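Local atomic coordinates of TRAP dicarboxylate transporter-DctP subunit (Marinobacter aquaeolei, PDB entry 4PFI), a protein that probably binds an organic-acid solute in the periplasm and hands it to a TRAP-type membrane transporter, and is seen here in an open, solute-free state. Residues S48-Y53 with F245-V250; Q56-V61 with V71-Y76; A99-L104 with G112-H117; A139-Y144 with G148-G153; G153-G158 with E276-L281. One frame throughout, in Å; residues are numbered along the deposited sequence.

Contact 1 of 5, residues S48-Y53 with F245-V250; sequences SVQHLY and FIASVV
Q50 sets CG anti to its carbonyl carbon (chi1 -75°) and stays extended beyond it, while Y53 swings its ring out with CG opposite the backbone N (chi1 178°); both side chains thereby reach from helix 49-65 to strand 244-252. The backbones remain well apart, with Q50 CA 8.5 Å from A247 CA. At one end of the contact the amide nitrogen NE2 of Q50 comes within 4.0 Å of A247 CB, a loose van der Waals contact. One helical turn on, the phenol end of Y53 meets V249 obliquely, its OH lying 4.2 Å from V249 CG2, and CE1 grazes the same methyl. F98 of strand 96-99 fills in between: Q50, A247 and V249 all touch it, and its ring meets that of Y53 at a steep angle. The helix starts at S48, the N-cap, whose OG accepts a nearly straight bond (169°) from H51 N at 3.1 Å, so the first turn is fixed just where Q50 leaves it. This is a helix lying on one face of the sheet that runs through the solute-binding fold. The polar end of Q50 is buried but satisfied outside the contact: OE1 takes the N-H of E43 and NE2 donates to E157 OE2. Orientation of the amide thus comes from those two bonds, and the strand itself offers Q50 and Y53 only methyl groups.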
# COMPACT_ATOMS: atom_id res chain seq x y z
N SER A 48 4.32 7.02 -10.67
CA SER A 48 3.54 6.31 -9.66
C SER A 48 2.53 7.20 -8.93
O SER A 48 2.63 8.43 -8.96
CB SER A 48 4.47 5.75 -8.59
OG SER A 48 5.01 6.83 -7.85
N VAL A 49 1.61 6.56 -8.24
CA VAL A 49 0.63 7.24 -7.39
C VAL A 49 1.32 8.12 -6.35
O VAL A 49 0.89 9.24 -6.10
CB VAL A 49 -0.27 6.22 -6.66
CG1 VAL A 49 -1.27 6.94 -5.76
CG2 VAL A 49 -1.00 5.32 -7.66
N GLN A 50 2.40 7.63 -5.74
CA GLN A 50 3.16 8.40 -4.79
C GLN A 50 3.73 9.67 -5.42
O GLN A 50 3.63 10.76 -4.84
CB GLN A 50 4.29 7.55 -4.19
CG GLN A 50 3.78 6.55 -3.18
CD GLN A 50 4.86 5.84 -2.41
OE1 GLN A 50 5.99 6.32 -2.29
NE2 GLN A 50 4.51 4.67 -1.87
N HIS A 51 4.33 9.54 -6.59
CA HIS A 51 4.85 10.70 -7.28
C HIS A 51 3.72 11.73 -7.62
O HIS A 51 3.86 12.92 -7.36
CB HIS A 51 5.58 10.27 -8.54
CG HIS A 51 6.41 11.36 -9.14
ND1 HIS A 51 6.30 11.73 -10.46
CD2 HIS A 51 7.34 12.17 -8.59
CE1 HIS A 51 7.15 12.72 -10.71
NE2 HIS A 51 7.79 13.00 -9.59
N LEU A 52 2.62 11.26 -8.19
CA LEU A 52 1.52 12.14 -8.54
C LEU A 52 1.00 12.87 -7.31
O LEU A 52 0.75 14.07 -7.35
CB LEU A 52 0.40 11.36 -9.20
CG LEU A 52 0.79 10.82 -10.57
CD1 LEU A 52 -0.30 9.92 -11.13
CD2 LEU A 52 1.11 11.97 -11.51
N TYR A 53 0.85 12.12 -6.23
CA TYR A 53 0.40 12.67 -4.95
C TYR A 53 1.39 13.75 -4.51
O TYR A 53 1.00 14.87 -4.17
CB TYR A 53 0.33 11.57 -3.90
CG TYR A 53 -0.09 12.01 -2.50
CD1 TYR A 53 0.85 12.52 -1.59
CD2 TYR A 53 -1.41 11.89 -2.09
CE1 TYR A 53 0.46 12.90 -0.30
CE2 TYR A 53 -1.80 12.27 -0.80
CZ TYR A 53 -0.85 12.77 0.08
OH TYR A 53 -1.26 13.14 1.34
N PHE A 245 -3.58 -1.59 -1.72
CA PHE A 245 -2.28 -1.04 -1.35
C PHE A 245 -2.53 0.26 -0.63
O PHE A 245 -3.04 1.19 -1.22
CB PHE A 245 -1.50 -0.66 -2.59
CG PHE A 245 -0.07 -1.09 -2.61
CD1 PHE A 245 0.35 -2.24 -1.95
CD2 PHE A 245 0.85 -0.40 -3.41
CE1 PHE A 245 1.69 -2.68 -2.05
CE2 PHE A 245 2.20 -0.83 -3.52
CZ PHE A 245 2.62 -1.97 -2.83
N ILE A 246 -2.13 0.33 0.64
CA ILE A 246 -2.30 1.53 1.44
C ILE A 246 -0.93 1.98 1.91
O ILE A 246 -0.26 1.24 2.64
CB ILE A 246 -3.12 1.22 2.69
CG1 ILE A 246 -4.46 0.58 2.30
CG2 ILE A 246 -3.32 2.49 3.53
CD1 ILE A 246 -5.37 1.51 1.50
N ALA A 247 -0.50 3.17 1.51
CA ALA A 247 0.80 3.70 1.94
C ALA A 247 0.62 4.76 3.04
O ALA A 247 -0.38 5.48 3.03
CB ALA A 247 1.52 4.31 0.76
N SER A 248 1.57 4.83 3.98
CA SER A 248 1.57 5.83 5.05
C SER A 248 2.34 7.06 4.64
O SER A 248 3.38 6.94 4.00
CB SER A 248 2.30 5.29 6.30
OG SER A 248 1.46 4.59 7.17
N VAL A 249 1.87 8.24 5.05
CA VAL A 249 2.73 9.42 5.00
C VAL A 249 3.23 9.70 6.42
O VAL A 249 2.45 9.91 7.33
CB VAL A 249 2.01 10.67 4.44
CG1 VAL A 249 2.93 11.91 4.53
CG2 VAL A 249 1.54 10.45 3.01
N VAL A 250 4.55 9.70 6.60
CA VAL A 250 5.12 9.92 7.92
C VAL A 250 6.07 11.12 7.95
O VAL A 250 6.60 11.54 6.92
CB VAL A 250 5.91 8.66 8.41
CG1 VAL A 250 4.97 7.50 8.62
CG2 VAL A 250 7.04 8.32 7.45

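Contact 2 of 5, residues Q56-V61 with V71-Y76; sequences QFREQV and VDVFPY
V71 and R58 make the broadest part of this contact, largely through the hydrocarbon part of the arginine. The methylene CG of R58 lies 3.9 Å from V71 CB, and CB follows close behind. V61 adds a methyl pair at about a right angle, with CG1 at 4.0 Å from V71 CG2. The other V71 methyl, CG1, comes up to the edge of the F57 ring, near its plane, 4.3 Å from F57 CD2. V61 also braces that ring from within the helix, placing CG2 over one face toward the rim. Helix 49-65 is the connecting helix of a beta-alpha-beta unit whose parallel strands are 37-41 and 70-74; in these segments helix and strand run antiparallel (175°), with their axes 8.6 Å apart. The F57 ring also reaches beyond the strand: it stands edge-to-face with F40 and packs on L267 and L274 of helix 263-296. Where polar groups take part, they meet carbon: R58 CD passes 3.3 Å from V71 O. The R58 chain is straight as far as CD and then bends (chi3 57°), which turns the guanidinium toward V73, where NH1 rests 4.0 Å from V73 CG2. With an alanine here in place of R58, V71 would probably lose much of its cover on this side and V73 its guanidinium neighbour, opening a gap at the partly exposed border of the contact. On the strand side, V71 N is held by the carboxylate of E62, the residue after V61 on helix 49-65.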
# COMPACT_ATOMS: atom_id res chain seq x y z
N GLN A 56 1.25 17.03 -6.36
CA GLN A 56 0.12 17.81 -5.90
C GLN A 56 0.39 18.44 -4.53
O GLN A 56 -0.05 19.56 -4.26
CB GLN A 56 -1.11 16.93 -5.80
CG GLN A 56 -1.60 16.43 -7.13
CD GLN A 56 -2.39 17.50 -7.84
OE1 GLN A 56 -1.90 18.12 -8.79
NE2 GLN A 56 -3.61 17.77 -7.35
N PHE A 57 1.07 17.70 -3.66
CA PHE A 57 1.41 18.20 -2.33
C PHE A 57 2.37 19.39 -2.46
O PHE A 57 2.24 20.38 -1.74
CB PHE A 57 2.06 17.11 -1.49
CG PHE A 57 2.50 17.56 -0.12
CD1 PHE A 57 1.60 17.63 0.93
CD2 PHE A 57 3.83 17.87 0.12
CE1 PHE A 57 2.00 18.02 2.20
CE2 PHE A 57 4.25 18.27 1.39
CZ PHE A 57 3.34 18.35 2.43
N ARG A 58 3.30 19.29 -3.41
CA ARG A 58 4.27 20.35 -3.66
C ARG A 58 3.58 21.59 -4.15
O ARG A 58 3.77 22.66 -3.59
CB ARG A 58 5.33 19.91 -4.68
CG ARG A 58 6.37 20.99 -5.03
CD ARG A 58 7.42 20.48 -5.99
NE ARG A 58 6.77 19.96 -7.19
CZ ARG A 58 7.29 19.05 -8.01
NH1 ARG A 58 8.51 18.56 -7.77
NH2 ARG A 58 6.61 18.63 -9.08
N GLU A 59 2.78 21.46 -5.22
CA GLU A 59 2.13 22.61 -5.84
C GLU A 59 1.26 23.36 -4.85
O GLU A 59 1.26 24.58 -4.81
CB GLU A 59 1.29 22.19 -7.04
CG GLU A 59 2.12 21.92 -8.26
CD GLU A 59 1.36 21.17 -9.35
OE1 GLU A 59 0.42 20.42 -9.02
OE2 GLU A 59 1.73 21.31 -10.54
N GLN A 60 0.54 22.59 -4.03
CA GLN A 60 -0.39 23.14 -3.05
C GLN A 60 0.34 23.86 -1.93
O GLN A 60 0.01 24.99 -1.58
CB GLN A 60 -1.25 22.02 -2.45
CG GLN A 60 -2.37 22.52 -1.52
CD GLN A 60 -3.41 23.34 -2.25
OE1 GLN A 60 -3.43 23.36 -3.48
NE2 GLN A 60 -4.28 24.03 -1.51
N VAL A 61 1.32 23.19 -1.33
CA VAL A 61 2.05 23.79 -0.23
C VAL A 61 2.82 25.07 -0.63
O VAL A 61 2.88 26.02 0.14
CB VAL A 61 2.97 22.77 0.45
CG1 VAL A 61 4.05 23.46 1.25
CG2 VAL A 61 2.14 21.87 1.33
N VAL A 71 9.21 22.60 -1.75
CA VAL A 71 9.20 21.16 -1.50
C VAL A 71 10.03 20.42 -2.54
O VAL A 71 9.78 20.50 -3.73
CB VAL A 71 7.75 20.58 -1.44
CG1 VAL A 71 7.79 19.09 -1.15
CG2 VAL A 71 6.93 21.28 -0.39
N ASP A 72 11.03 19.69 -2.07
CA ASP A 72 11.84 18.88 -2.95
C ASP A 72 11.36 17.45 -2.86
O ASP A 72 11.34 16.86 -1.78
CB ASP A 72 13.32 19.00 -2.61
CG ASP A 72 13.97 20.21 -3.27
OD1 ASP A 72 13.30 21.27 -3.37
OD2 ASP A 72 15.14 20.11 -3.70
N VAL A 73 10.93 16.92 -4.00
CA VAL A 73 10.43 15.56 -4.09
C VAL A 73 11.53 14.62 -4.57
O VAL A 73 12.17 14.87 -5.60
CB VAL A 73 9.21 15.47 -5.04
CG1 VAL A 73 8.78 14.01 -5.27
CG2 VAL A 73 8.07 16.27 -4.47
N PHE A 74 11.73 13.55 -3.81
CA PHE A 74 12.75 12.55 -4.09
C PHE A 74 12.13 11.18 -4.41
O PHE A 74 11.88 10.37 -3.51
CB PHE A 74 13.70 12.44 -2.90
CG PHE A 74 14.46 13.71 -2.62
CD1 PHE A 74 15.58 14.04 -3.36
CD2 PHE A 74 14.04 14.58 -1.63
CE1 PHE A 74 16.27 15.23 -3.12
CE2 PHE A 74 14.74 15.77 -1.38
CZ PHE A 74 15.85 16.08 -2.13
N PRO A 75 11.86 10.93 -5.69
CA PRO A 75 11.43 9.60 -6.16
C PRO A 75 12.52 8.55 -6.00
O PRO A 75 13.71 8.86 -5.94
CB PRO A 75 11.12 9.82 -7.65
CG PRO A 75 11.77 11.14 -8.01
CD PRO A 75 11.83 11.95 -6.75
N TYR A 76 12.08 7.30 -5.93
CA TYR A 76 12.95 6.13 -5.80
C TYR A 76 14.09 6.10 -6.83
O TYR A 76 13.86 6.20 -8.04
CB TYR A 76 12.12 4.86 -5.93
CG TYR A 76 12.92 3.61 -5.68
CD1 TYR A 76 13.07 3.09 -4.39
CD2 TYR A 76 13.53 2.93 -6.73
CE1 TYR A 76 13.80 1.94 -4.15
CE2 TYR A 76 14.27 1.77 -6.50
CZ TYR A 76 14.40 1.28 -5.21
OH TYR A 76 15.14 0.12 -4.98

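Contact 3 of 5, residues A99-L104 with G112-H117; sequences ASPGHL and GLFNLH
The ring of P101 is set against two consecutive side chains, F114 and N115, which both point toward it. P101 and F114 cross at about a right angle: CG of the proline approaches the benzyl carbon CB of F114 at 4.1 Å, and lies obliquely to the aromatic ring. P101 and N115 instead cross at a slant, and here the proline meets an amide. P101 CB is 3.7 Å from N115 OD1, while P101 CG stands 4.1 Å from N115 ND2, so both amide ends lie next to the same pyrrolidine. N115 has CG anti to its carbonyl carbon (chi1 -53°), and this puts the amide on the side of the backbone N, next to the proline. The 3-10 turn 112-115 is closed by N115 N bonding to G112 O at 2.9 Å, and G112 CA is the nearest CA to that of P101, 6.2 Å away. P101 itself opens the short, weakly bonded helix 101-104 that follows strand 96-99. The contact therefore joins the two ends of the loop leading from this helix to the 3-10 turn, deep within the protein. Beyond it, F114 meets the ring of F154 and touches F136, and N115 touches S184 and A187. Chemically the contact is apolar on the proline side: the buried OD1 of N115 faces CH groups there and has no hydrogen-bond partner in the model, probably at some cost in energy.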
# COMPACT_ATOMS: atom_id res chain seq x y z
N ALA A 99 5.62 5.42 3.56
CA ALA A 99 6.03 4.16 4.17
C ALA A 99 4.88 3.19 4.03
O ALA A 99 3.79 3.43 4.53
CB ALA A 99 6.39 4.35 5.64
N SER A 100 5.12 2.10 3.31
CA SER A 100 4.14 1.03 3.18
C SER A 100 4.27 -0.03 4.29
O SER A 100 5.26 -0.03 5.05
CB SER A 100 4.32 0.41 1.80
OG SER A 100 4.11 1.43 0.82
N PRO A 101 3.26 -0.91 4.43
CA PRO A 101 3.30 -1.92 5.50
C PRO A 101 4.53 -2.81 5.42
O PRO A 101 5.12 -3.09 6.46
CB PRO A 101 2.00 -2.71 5.28
CG PRO A 101 1.06 -1.72 4.64
CD PRO A 101 1.97 -0.89 3.73
N GLY A 102 4.96 -3.20 4.21
CA GLY A 102 6.18 -3.96 4.07
C GLY A 102 7.41 -3.36 4.75
O GLY A 102 8.18 -4.06 5.40
N HIS A 103 7.60 -2.05 4.61
CA HIS A 103 8.77 -1.37 5.17
C HIS A 103 8.65 -1.05 6.66
O HIS A 103 9.59 -0.55 7.27
CB HIS A 103 9.01 -0.05 4.40
CG HIS A 103 9.56 -0.25 3.03
ND1 HIS A 103 8.83 0.01 1.89
CD2 HIS A 103 10.76 -0.72 2.60
CE1 HIS A 103 9.55 -0.27 0.83
NE2 HIS A 103 10.74 -0.72 1.23
N LEU A 104 7.48 -1.35 7.23
CA LEU A 104 7.16 -0.98 8.60
C LEU A 104 6.89 -2.19 9.49
O LEU A 104 6.78 -2.05 10.70
CB LEU A 104 5.89 -0.12 8.61
CG LEU A 104 5.94 1.30 8.05
CD1 LEU A 104 4.51 1.88 8.08
CD2 LEU A 104 6.89 2.13 8.87
N GLY A 112 0.01 -4.29 9.44
CA GLY A 112 -0.43 -5.54 8.86
C GLY A 112 -1.93 -5.57 8.60
O GLY A 112 -2.41 -6.29 7.75
N LEU A 113 -2.68 -4.79 9.37
CA LEU A 113 -4.11 -4.65 9.14
C LEU A 113 -4.42 -4.44 7.65
O LEU A 113 -5.40 -4.97 7.15
CB LEU A 113 -4.64 -3.45 9.94
CG LEU A 113 -6.13 -3.13 9.82
CD1 LEU A 113 -6.95 -4.01 10.77
CD2 LEU A 113 -6.38 -1.61 10.11
N PHE A 114 -3.58 -3.67 6.96
CA PHE A 114 -3.82 -3.29 5.57
C PHE A 114 -3.51 -4.37 4.55
O PHE A 114 -3.82 -4.20 3.37
CB PHE A 114 -3.02 -2.02 5.22
CG PHE A 114 -3.42 -0.84 6.02
CD1 PHE A 114 -4.72 -0.36 5.93
CD2 PHE A 114 -2.53 -0.24 6.90
CE1 PHE A 114 -5.12 0.74 6.70
CE2 PHE A 114 -2.92 0.86 7.66
CZ PHE A 114 -4.23 1.35 7.56
N ASN A 115 -2.90 -5.47 4.99
CA ASN A 115 -2.71 -6.63 4.11
C ASN A 115 -3.71 -7.76 4.40
O ASN A 115 -3.65 -8.80 3.76
CB ASN A 115 -1.29 -7.18 4.20
CG ASN A 115 -0.20 -6.14 3.95
OD1 ASN A 115 0.85 -6.18 4.59
ND2 ASN A 115 -0.44 -5.22 3.02
N LEU A 116 -4.62 -7.59 5.37
CA LEU A 116 -5.66 -8.60 5.63
C LEU A 116 -6.72 -8.62 4.52
O LEU A 116 -7.19 -7.57 4.08
CB LEU A 116 -6.34 -8.36 6.99
CG LEU A 116 -5.48 -8.71 8.21
CD1 LEU A 116 -6.15 -8.24 9.47
CD2 LEU A 116 -5.20 -10.22 8.28
N HIS A 117 -7.10 -9.79 4.05
CA HIS A 117 -8.04 -9.86 2.93
C HIS A 117 -9.49 -9.65 3.41
O HIS A 117 -9.85 -10.15 4.47
CB HIS A 117 -7.91 -11.19 2.19
CG HIS A 117 -6.61 -11.35 1.46
ND1 HIS A 117 -6.33 -12.41 0.64
CD2 HIS A 117 -5.50 -10.57 1.45
CE1 HIS A 117 -5.11 -12.29 0.15
NE2 HIS A 117 -4.58 -11.19 0.63

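Contact 4 of 5, residues A139-Y144 with G148-G153; sequences AFEPAY and GLQLLG
Y144 and L151 form the centre of this contact. Methyl CD1 of L151 sits over one face of the phenol ring, 3.9 Å from its centroid, in a CH-pi contact leaning toward the rim. L151 turns CG opposite its backbone N (chi1 170°), and the branching that follows lets CD1 take the ring while CD2 presses on F140 CB at 3.5 Å, a snug fit. L149 CB lies at the ring's edge, 4.3 Å from Y144 CD2. Next come the backbone atoms that fix this pairing. L149 N donates to Y144 O at 2.9 Å, from above the carbonyl plane. With G148 N bonding to H145 O, this makes a Schellman motif that ends helix 134-145, and G148, with its positive phi, is the C-prime residue. The helix is kinked at P142, and a water near E141 O, L149 O and L151 N may bridge to the strand, although its bonds are weak or doubtfully short. Helix and strand then run nearly antiparallel (154°), 7.3 Å between axes. In the outer shell Q150 NE2 donates to L151 O at 3.3 Å, with the oxygen in the plane of the Q150 amide, and F140 stands edge-to-face with F154 and F136. At this turn into strand 149-164, which pairs with 244-252, the reversal is held by the paired main-chain bonds of the Schellman motif, and apolar packing of L151 on Y144 and F140 supplies most of the remainder.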
# COMPACT_ATOMS: atom_id res chain seq x y z
N ALA A 139 -5.61 5.84 16.49
CA ALA A 139 -5.33 4.49 16.98
C ALA A 139 -3.94 3.99 16.53
O ALA A 139 -3.34 3.13 17.17
CB ALA A 139 -6.45 3.51 16.55
N PHE A 140 -3.43 4.57 15.45
CA PHE A 140 -2.16 4.14 14.89
C PHE A 140 -1.01 4.99 15.35
O PHE A 140 0.12 4.52 15.39
CB PHE A 140 -2.22 4.20 13.37
CG PHE A 140 -2.68 2.95 12.73
CD1 PHE A 140 -1.81 1.90 12.53
CD2 PHE A 140 -3.98 2.83 12.29
CE1 PHE A 140 -2.23 0.74 11.91
CE2 PHE A 140 -4.41 1.68 11.66
CZ PHE A 140 -3.53 0.62 11.46
N GLU A 141 -1.31 6.25 15.65
CA GLU A 141 -0.28 7.23 16.02
C GLU A 141 0.75 6.73 17.04
O GLU A 141 1.95 6.92 16.86
CB GLU A 141 -0.91 8.52 16.55
CG GLU A 141 -1.33 9.50 15.47
CD GLU A 141 -1.93 10.80 16.03
OE1 GLU A 141 -1.39 11.34 17.03
OE2 GLU A 141 -2.94 11.26 15.47
N PRO A 142 0.30 6.10 18.14
CA PRO A 142 1.21 5.60 19.17
C PRO A 142 2.17 4.54 18.64
O PRO A 142 3.35 4.56 18.98
CB PRO A 142 0.27 5.01 20.22
CG PRO A 142 -1.04 5.68 19.98
CD PRO A 142 -1.11 5.88 18.51
N ALA A 143 1.68 3.62 17.79
CA ALA A 143 2.52 2.56 17.25
C ALA A 143 3.65 3.17 16.42
O ALA A 143 4.78 2.69 16.43
CB ALA A 143 1.70 1.59 16.42
N TYR A 144 3.33 4.25 15.70
CA TYR A 144 4.31 4.95 14.88
C TYR A 144 5.32 5.72 15.72
O TYR A 144 6.51 5.74 15.41
CB TYR A 144 3.60 5.92 13.93
CG TYR A 144 3.13 5.28 12.65
CD1 TYR A 144 1.92 4.62 12.59
CD2 TYR A 144 3.90 5.34 11.49
CE1 TYR A 144 1.48 4.05 11.44
CE2 TYR A 144 3.46 4.77 10.32
CZ TYR A 144 2.25 4.12 10.31
OH TYR A 144 1.75 3.54 9.19
N GLY A 148 9.48 6.08 16.45
CA GLY A 148 10.02 7.42 16.28
C GLY A 148 9.52 8.15 15.04
O GLY A 148 10.26 8.90 14.41
N LEU A 149 8.25 7.95 14.71
CA LEU A 149 7.68 8.56 13.51
C LEU A 149 6.37 9.29 13.79
O LEU A 149 5.55 8.84 14.59
CB LEU A 149 7.48 7.50 12.42
CG LEU A 149 8.76 6.91 11.81
CD1 LEU A 149 8.42 5.72 10.91
CD2 LEU A 149 9.54 7.96 11.04
N GLN A 150 6.16 10.41 13.11
CA GLN A 150 4.88 11.09 13.17
C GLN A 150 4.00 10.63 12.00
O GLN A 150 4.30 10.93 10.85
CB GLN A 150 5.07 12.61 13.16
CG GLN A 150 3.77 13.38 13.23
CD GLN A 150 3.02 13.15 14.54
OE1 GLN A 150 3.51 13.49 15.61
NE2 GLN A 150 1.82 12.58 14.45
N LEU A 151 2.93 9.90 12.30
CA LEU A 151 1.95 9.47 11.29
C LEU A 151 1.04 10.64 10.93
O LEU A 151 0.45 11.24 11.82
CB LEU A 151 1.09 8.30 11.80
CG LEU A 151 -0.10 7.95 10.91
CD1 LEU A 151 0.34 7.26 9.62
CD2 LEU A 151 -1.13 7.10 11.65
N LEU A 152 0.94 10.96 9.64
CA LEU A 152 0.11 12.08 9.18
C LEU A 152 -1.15 11.60 8.47
O LEU A 152 -2.13 12.33 8.38
CB LEU A 152 0.91 12.98 8.24
CG LEU A 152 2.19 13.59 8.85
CD1 LEU A 152 2.93 14.47 7.85
CD2 LEU A 152 1.85 14.37 10.13
N GLY A 153 -1.13 10.37 7.95
CA GLY A 153 -2.28 9.87 7.21
C GLY A 153 -2.00 8.66 6.35
O GLY A 153 -0.87 8.17 6.25
O HOH W 1 2.34 8.80 15.36

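Contact 5 of 5, residues G153-G158 with E276-L281; sequences GFVPEG and EEAWTL
Strand segment 153-158 runs almost parallel to helix segment 276-281, at 11° with 7.7 Å between the axes at closest approach. P156 directs CG onto the face of the indole: this atom stands over the centre of the five-membered ring of W279, 3.5 Å from the centroid and only 8° off the normal, a close CH-pi contact. The side chains cross at about a right angle, and P156 CB continues over the six-membered ring, 4.0 Å from W279 CZ2. W279 holds CG anti to its carbonyl carbon (chi1 -76°), which swings the indole from the flank of the helix to the proline. Helix 263-296 is the long helix that, as in other DctP-type binding proteins, spans the length of the molecule, and here it rests on the central sheet. A second, smaller patch is formed by A278, whose CB touches V155 CG1 at 3.8 Å and P156 CD at 3.9 Å. In place of W279, a serine would probably leave P156 without its aromatic platform and open a gap toward R128 and L131 of helix 124-132, which the indole also touches. Further along the strand, E157 O accepts from N286 ND2 of helix 263-296.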
# COMPACT_ATOMS: atom_id res chain seq x y z
N GLY A 153 -1.13 10.37 7.95
CA GLY A 153 -2.28 9.87 7.21
C GLY A 153 -2.00 8.66 6.35
O GLY A 153 -0.87 8.17 6.25
N PHE A 154 -3.06 8.17 5.70
CA PHE A 154 -2.97 7.03 4.82
C PHE A 154 -3.37 7.41 3.39
O PHE A 154 -4.25 8.25 3.20
CB PHE A 154 -3.87 5.90 5.36
CG PHE A 154 -3.44 5.39 6.72
CD1 PHE A 154 -2.19 4.82 6.89
CD2 PHE A 154 -4.26 5.52 7.84
CE1 PHE A 154 -1.78 4.37 8.13
CE2 PHE A 154 -3.85 5.07 9.10
CZ PHE A 154 -2.62 4.49 9.24
N VAL A 155 -2.72 6.81 2.41
CA VAL A 155 -3.03 7.03 1.00
C VAL A 155 -3.22 5.73 0.21
O VAL A 155 -2.37 4.84 0.25
CB VAL A 155 -1.91 7.84 0.34
CG1 VAL A 155 -2.27 8.12 -1.11
CG2 VAL A 155 -1.67 9.15 1.12
N PRO A 156 -4.33 5.61 -0.54
CA PRO A 156 -4.63 4.43 -1.37
C PRO A 156 -3.77 4.39 -2.66
O PRO A 156 -3.60 5.45 -3.27
CB PRO A 156 -6.11 4.63 -1.74
CG PRO A 156 -6.27 6.16 -1.78
CD PRO A 156 -5.33 6.68 -0.69
N GLU A 157 -3.22 3.24 -3.04
CA GLU A 157 -2.49 3.13 -4.32
C GLU A 157 -3.21 2.19 -5.27
O GLU A 157 -2.85 2.07 -6.45
CB GLU A 157 -1.04 2.69 -4.11
CG GLU A 157 -0.38 3.42 -2.97
CD GLU A 157 1.11 3.13 -2.82
OE1 GLU A 157 1.48 2.37 -1.89
OE2 GLU A 157 1.92 3.67 -3.62
N GLY A 158 -4.27 1.55 -4.79
CA GLY A 158 -5.12 0.78 -5.67
C GLY A 158 -5.40 -0.61 -5.14
O GLY A 158 -4.76 -1.08 -4.20
N GLU A 276 -8.89 12.68 -0.82
CA GLU A 276 -9.99 12.47 -1.76
C GLU A 276 -9.48 12.41 -3.19
O GLU A 276 -9.91 11.57 -3.99
CB GLU A 276 -11.00 13.61 -1.61
CG GLU A 276 -12.24 13.52 -2.48
CD GLU A 276 -13.27 14.60 -2.14
OE1 GLU A 276 -14.04 14.97 -3.05
OE2 GLU A 276 -13.31 15.08 -0.98
N GLU A 277 -8.58 13.33 -3.51
CA GLU A 277 -7.97 13.36 -4.84
C GLU A 277 -7.14 12.10 -5.06
O GLU A 277 -7.02 11.61 -6.17
CB GLU A 277 -7.10 14.62 -4.96
CG GLU A 277 -6.21 14.66 -6.20
CD GLU A 277 -6.91 15.22 -7.44
OE1 GLU A 277 -8.05 15.71 -7.32
OE2 GLU A 277 -6.29 15.17 -8.53
N ALA A 278 -6.56 11.56 -3.99
CA ALA A 278 -5.75 10.36 -4.09
C ALA A 278 -6.61 9.18 -4.57
O ALA A 278 -6.15 8.36 -5.33
CB ALA A 278 -5.10 10.03 -2.76
N TRP A 279 -7.85 9.09 -4.10
CA TRP A 279 -8.73 8.03 -4.54
C TRP A 279 -8.97 8.14 -6.03
O TRP A 279 -9.09 7.14 -6.73
CB TRP A 279 -10.04 8.03 -3.77
CG TRP A 279 -9.84 7.47 -2.41
CD1 TRP A 279 -9.51 8.16 -1.26
CD2 TRP A 279 -9.93 6.09 -2.02
NE1 TRP A 279 -9.39 7.29 -0.21
CE2 TRP A 279 -9.64 6.02 -0.65
CE3 TRP A 279 -10.23 4.91 -2.71
CZ2 TRP A 279 -9.65 4.82 0.06
CZ3 TRP A 279 -10.23 3.71 -2.00
CH2 TRP A 279 -9.94 3.68 -0.63
N THR A 280 -8.99 9.37 -6.53
CA THR A 280 -9.25 9.58 -7.94
C THR A 280 -8.00 9.38 -8.78
O THR A 280 -8.08 8.88 -9.89
CB THR A 280 -9.83 10.98 -8.18
OG1 THR A 280 -11.10 11.09 -7.52
CG2 THR A 280 -9.98 11.25 -9.69
N LEU A 281 -6.84 9.77 -8.27
CA LEU A 281 -5.60 9.60 -9.00
C LEU A 281 -5.31 8.12 -9.19
O LEU A 281 -4.89 7.69 -10.27
CB LEU A 281 -4.44 10.22 -8.24
CG LEU A 281 -4.33 11.74 -8.32
CD1 LEU A 281 -3.41 12.27 -7.23
CD2 LEU A 281 -3.84 12.16 -9.71

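How the contacts relate
Strand 244-252 ties most of the contacts together. It pairs with strand 149-164, so contacts 1 and 5, centred 7 Å apart, share main-chain bonds such as A247 O to V155 N (2.8 Å), and V249 O likewise meets L152 N of contact 4. On its other side S248 N reaches A99 O of contact 3. Helix 49-65 serves contacts 1 and 2, whose centres lie 12 Å apart. G153 belongs to both contacts 4 and 5, and an aromatic cluster of F114, F140 and F154 joins contacts 3, 4 and 5. The sodium site, formed by Q234, N235 and G298, draws on none of these segments.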